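Local coordinates for protein XPF endonuclease (PDB 2BGW) that probably cuts DNA as a structure-specific, magnesium-binding endonuclease of the XPF family, which acts in nucleotide excision repair, at residues 20-32 / 121-133. Residues are numbered along the deposited sequence; the frame is centred on the assembly and turned at random.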
# COMPACT_ATOMS: atom_id res chain seq x y z
N SER A 20 11.21 -10.78 -12.12
CA SER A 20 10.08 -11.67 -11.84
C SER A 20 9.51 -12.39 -13.04
O SER A 20 9.48 -11.84 -14.13
CB SER A 20 8.93 -10.82 -11.31
OG SER A 20 8.79 -10.90 -9.92
N PRO A 21 8.97 -13.60 -12.82
CA PRO A 21 8.10 -14.17 -13.83
C PRO A 21 6.86 -13.31 -14.00
O PRO A 21 6.23 -13.37 -15.06
CB PRO A 21 7.71 -15.51 -13.23
CG PRO A 21 8.73 -15.80 -12.24
CD PRO A 21 9.11 -14.49 -11.66
N VAL A 22 6.53 -12.51 -12.98
CA VAL A 22 5.28 -11.76 -12.94
C VAL A 22 4.96 -10.87 -14.15
O VAL A 22 3.89 -11.03 -14.72
CB VAL A 22 5.12 -10.97 -11.65
CG1 VAL A 22 3.72 -10.47 -11.52
CG2 VAL A 22 5.47 -11.84 -10.48
N PRO A 23 5.85 -9.92 -14.52
CA PRO A 23 5.57 -9.08 -15.70
C PRO A 23 5.14 -9.80 -16.98
O PRO A 23 4.16 -9.39 -17.60
CB PRO A 23 6.87 -8.32 -15.91
CG PRO A 23 7.41 -8.18 -14.53
CD PRO A 23 7.10 -9.50 -13.87
N SER A 24 5.85 -10.87 -17.37
CA SER A 24 5.47 -11.64 -18.59
C SER A 24 4.11 -12.26 -18.45
O SER A 24 3.35 -12.30 -19.41
CB SER A 24 6.47 -12.75 -18.87
OG SER A 24 7.78 -12.23 -18.72
N ILE A 25 3.81 -12.75 -17.26
CA ILE A 25 2.47 -13.25 -17.01
C ILE A 25 1.45 -12.13 -17.17
O ILE A 25 0.44 -12.31 -17.85
CB ILE A 25 2.35 -13.95 -15.65
CG1 ILE A 25 3.37 -15.07 -15.54
CG2 ILE A 25 0.97 -14.56 -15.51
CD1 ILE A 25 3.48 -15.66 -14.16
N LEU A 26 1.75 -10.98 -16.56
CA LEU A 26 0.89 -9.80 -16.65
C LEU A 26 0.61 -9.39 -18.08
O LEU A 26 -0.52 -9.11 -18.45
CB LEU A 26 1.48 -8.64 -15.87
CG LEU A 26 1.01 -8.53 -14.43
CD1 LEU A 26 1.74 -7.41 -13.75
CD2 LEU A 26 -0.50 -8.33 -14.33
N GLU A 27 1.65 -9.37 -18.89
CA GLU A 27 1.48 -9.02 -20.28
C GLU A 27 0.67 -10.08 -21.02
O GLU A 27 -0.07 -9.80 -21.96
CB GLU A 27 2.84 -8.87 -20.92
CG GLU A 27 3.50 -7.61 -20.55
CD GLU A 27 4.91 -7.59 -21.05
OE1 GLU A 27 5.32 -8.60 -21.68
OE2 GLU A 27 5.62 -6.58 -20.81
N SER A 28 0.81 -11.31 -20.56
CA SER A 28 0.10 -12.41 -21.15
C SER A 28 -1.38 -12.35 -20.88
O SER A 28 -2.14 -12.92 -21.63
CB SER A 28 0.64 -13.71 -20.63
OG SER A 28 0.65 -14.66 -21.68
N LEU A 29 -1.78 -11.68 -19.80
CA LEU A 29 -3.20 -11.38 -19.54
C LEU A 29 -3.66 -10.05 -20.20
O LEU A 29 -4.75 -9.52 -19.90
CB LEU A 29 -3.48 -11.35 -18.03
CG LEU A 29 -2.88 -12.46 -17.17
CD1 LEU A 29 -2.41 -11.90 -15.85
CD2 LEU A 29 -3.88 -13.60 -16.96
N GLY A 30 -2.84 -9.52 -21.10
CA GLY A 30 -3.17 -8.32 -21.86
C GLY A 30 -2.98 -7.00 -21.13
O GLY A 30 -3.50 -5.97 -21.54
N VAL A 31 -2.23 -7.05 -20.03
CA VAL A 31 -1.93 -5.84 -19.28
C VAL A 31 -0.68 -5.22 -19.86
O VAL A 31 0.29 -5.90 -20.14
CB VAL A 31 -1.74 -6.15 -17.80
CG1 VAL A 31 -1.24 -4.95 -17.07
CG2 VAL A 31 -3.03 -6.57 -17.21
N GLN A 32 -0.72 -3.92 -20.09
CA GLN A 32 0.47 -3.20 -20.48
C GLN A 32 1.32 -2.99 -19.23
O GLN A 32 0.84 -2.44 -18.21
CB GLN A 32 0.10 -1.87 -21.08
CG GLN A 32 1.13 -1.35 -22.05
CD GLN A 32 0.96 0.13 -22.37
OE1 GLN A 32 0.26 0.88 -21.67
NE2 GLN A 32 1.61 0.56 -23.44
N MET A 121 -0.52 -18.07 -4.47
CA MET A 121 0.23 -19.32 -4.45
C MET A 121 1.52 -19.34 -5.23
O MET A 121 2.47 -20.01 -4.83
CB MET A 121 -0.64 -20.48 -4.85
CG MET A 121 -1.51 -20.78 -3.68
SD MET A 121 -2.62 -22.14 -3.84
CE MET A 121 -1.53 -23.57 -3.78
N ASP A 122 1.56 -18.60 -6.33
CA ASP A 122 2.68 -18.58 -7.23
C ASP A 122 2.59 -17.25 -7.90
O ASP A 122 1.60 -16.56 -7.72
CB ASP A 122 2.53 -19.69 -8.28
CG ASP A 122 1.07 -19.99 -8.63
OD1 ASP A 122 0.73 -21.18 -8.69
OD2 ASP A 122 0.26 -19.06 -8.85
N PRO A 123 3.63 -16.85 -8.67
CA PRO A 123 3.61 -15.68 -9.55
C PRO A 123 2.30 -15.43 -10.34
O PRO A 123 1.78 -14.31 -10.35
CB PRO A 123 4.75 -15.98 -10.52
CG PRO A 123 5.75 -16.66 -9.66
CD PRO A 123 4.94 -17.52 -8.72
N LYS A 124 1.79 -16.48 -10.99
CA LYS A 124 0.56 -16.39 -11.77
C LYS A 124 -0.57 -15.86 -10.91
O LYS A 124 -1.40 -15.10 -11.36
CB LYS A 124 0.19 -17.76 -12.34
CG LYS A 124 -0.90 -17.74 -13.37
CD LYS A 124 -1.70 -19.01 -13.34
CE LYS A 124 -2.60 -19.11 -14.57
NZ LYS A 124 -3.62 -20.20 -14.40
N GLY A 125 -0.59 -16.26 -9.65
CA GLY A 125 -1.60 -15.78 -8.73
C GLY A 125 -1.42 -14.29 -8.47
O GLY A 125 -2.38 -13.52 -8.44
N THR A 126 -0.17 -13.89 -8.26
CA THR A 126 0.16 -12.49 -8.00
C THR A 126 -0.21 -11.68 -9.23
O THR A 126 -0.86 -10.63 -9.11
CB THR A 126 1.64 -12.33 -7.66
OG1 THR A 126 1.97 -13.31 -6.67
CG2 THR A 126 1.93 -10.94 -7.13
N ALA A 127 0.16 -12.22 -10.40
CA ALA A 127 -0.17 -11.63 -11.68
C ALA A 127 -1.69 -11.50 -11.89
O ALA A 127 -2.17 -10.49 -12.42
CB ALA A 127 0.47 -12.38 -12.75
N LEU A 128 -2.45 -12.48 -11.43
CA LEU A 128 -3.90 -12.36 -11.49
C LEU A 128 -4.44 -11.28 -10.55
O LEU A 128 -5.29 -10.48 -10.93
CB LEU A 128 -4.58 -13.71 -11.24
CG LEU A 128 -4.30 -14.71 -12.37
CD1 LEU A 128 -4.40 -16.15 -11.89
CD2 LEU A 128 -5.22 -14.46 -13.54
N VAL A 129 -3.94 -11.24 -9.33
CA VAL A 129 -4.42 -10.31 -8.33
C VAL A 129 -4.08 -8.90 -8.77
O VAL A 129 -4.90 -7.98 -8.65
CB VAL A 129 -3.78 -10.61 -6.96
CG1 VAL A 129 -4.16 -9.60 -5.91
CG2 VAL A 129 -4.21 -11.96 -6.52
N ILE A 130 -2.88 -8.71 -9.30
CA ILE A 130 -2.49 -7.38 -9.75
C ILE A 130 -3.42 -6.97 -10.88
O ILE A 130 -3.94 -5.87 -10.90
CB ILE A 130 -1.02 -7.30 -10.22
CG1 ILE A 130 -0.07 -7.40 -9.01
CG2 ILE A 130 -0.78 -5.98 -10.98
CD1 ILE A 130 1.35 -7.72 -9.38
N GLU A 131 -3.63 -7.89 -11.82
CA GLU A 131 -4.44 -7.59 -13.00
C GLU A 131 -5.89 -7.24 -12.63
O GLU A 131 -6.50 -6.39 -13.25
CB GLU A 131 -4.36 -8.76 -13.96
CG GLU A 131 -5.00 -8.52 -15.27
CD GLU A 131 -6.32 -9.18 -15.36
OE1 GLU A 131 -6.47 -10.25 -14.79
OE2 GLU A 131 -7.23 -8.65 -16.02
N SER A 132 -6.43 -7.89 -11.61
CA SER A 132 -7.79 -7.67 -11.19
C SER A 132 -7.94 -6.33 -10.50
O SER A 132 -8.91 -5.62 -10.70
CB SER A 132 -8.23 -8.81 -10.27
OG SER A 132 -8.64 -9.95 -11.01
N LEU A 133 -6.95 -6.00 -9.67
CA LEU A 133 -6.89 -4.73 -9.00
C LEU A 133 -6.81 -3.58 -10.00
O LEU A 133 -7.57 -2.61 -9.89
CB LEU A 133 -5.69 -4.71 -8.08
CG LEU A 133 -5.80 -5.48 -6.77
CD1 LEU A 133 -4.42 -5.56 -6.18
CD2 LEU A 133 -6.79 -4.86 -5.76
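Ala127 O takes the helical hydrogen bond of Glu131 N at 3.0 Å, and two methyls from the other segment close over this carbonyl: Leu26 CD2, and Leu29 CD1 at 3.7 Å from Ala127 O. Across the contact the grip is apolar. Helices 22-28 and 123-133 cross at -52°, their axes 8.7 Å apart at closest, and Ala127, with only a methyl to place between them, suits such an approach. Ile25 fills the angle beside it. Its CG2, trans to the backbone N, rests 3.6 Å from Ala127 CB, while the other branch, extended at chi2 (171°), carries CD1 along to Pro123 CB, 3.9 Å away. With an alanine at Ile25 both branches are gone, which would probably open a gap over the turn from Pro123 to Ala127 and leave Pro123 CB with less to pack against on that side.

Pro123, whose ring suits the first turn because no amide hydrogen is needed there, also meets the ring of Pro21; Asp122 OD2 caps the same turn through Gly125 N (3.0 Å). At the other end Leu29 CD2 touches Leu128 CD2, the two side chains nearly perpendicular. Gly30, at positive phi, ends helix 22-28 in a Schellman motif and turns the chain so that Val31 CG2 packs on the aliphatic part of Glu131, whose carboxylate pairs with Arg135.

In this PDDEXK-type nuclease domain, Val22, Leu26 and Ile130 rest on Tyr43 of strand 43-46, Ile130 also reaches Ile85 of strand 81-87, and Val22 and Pro123 adjoin the magnesium-site residue Arg53; another flank of helix 123-137 packs through Val129 and Leu133 on helix 99-112 of the second subunit.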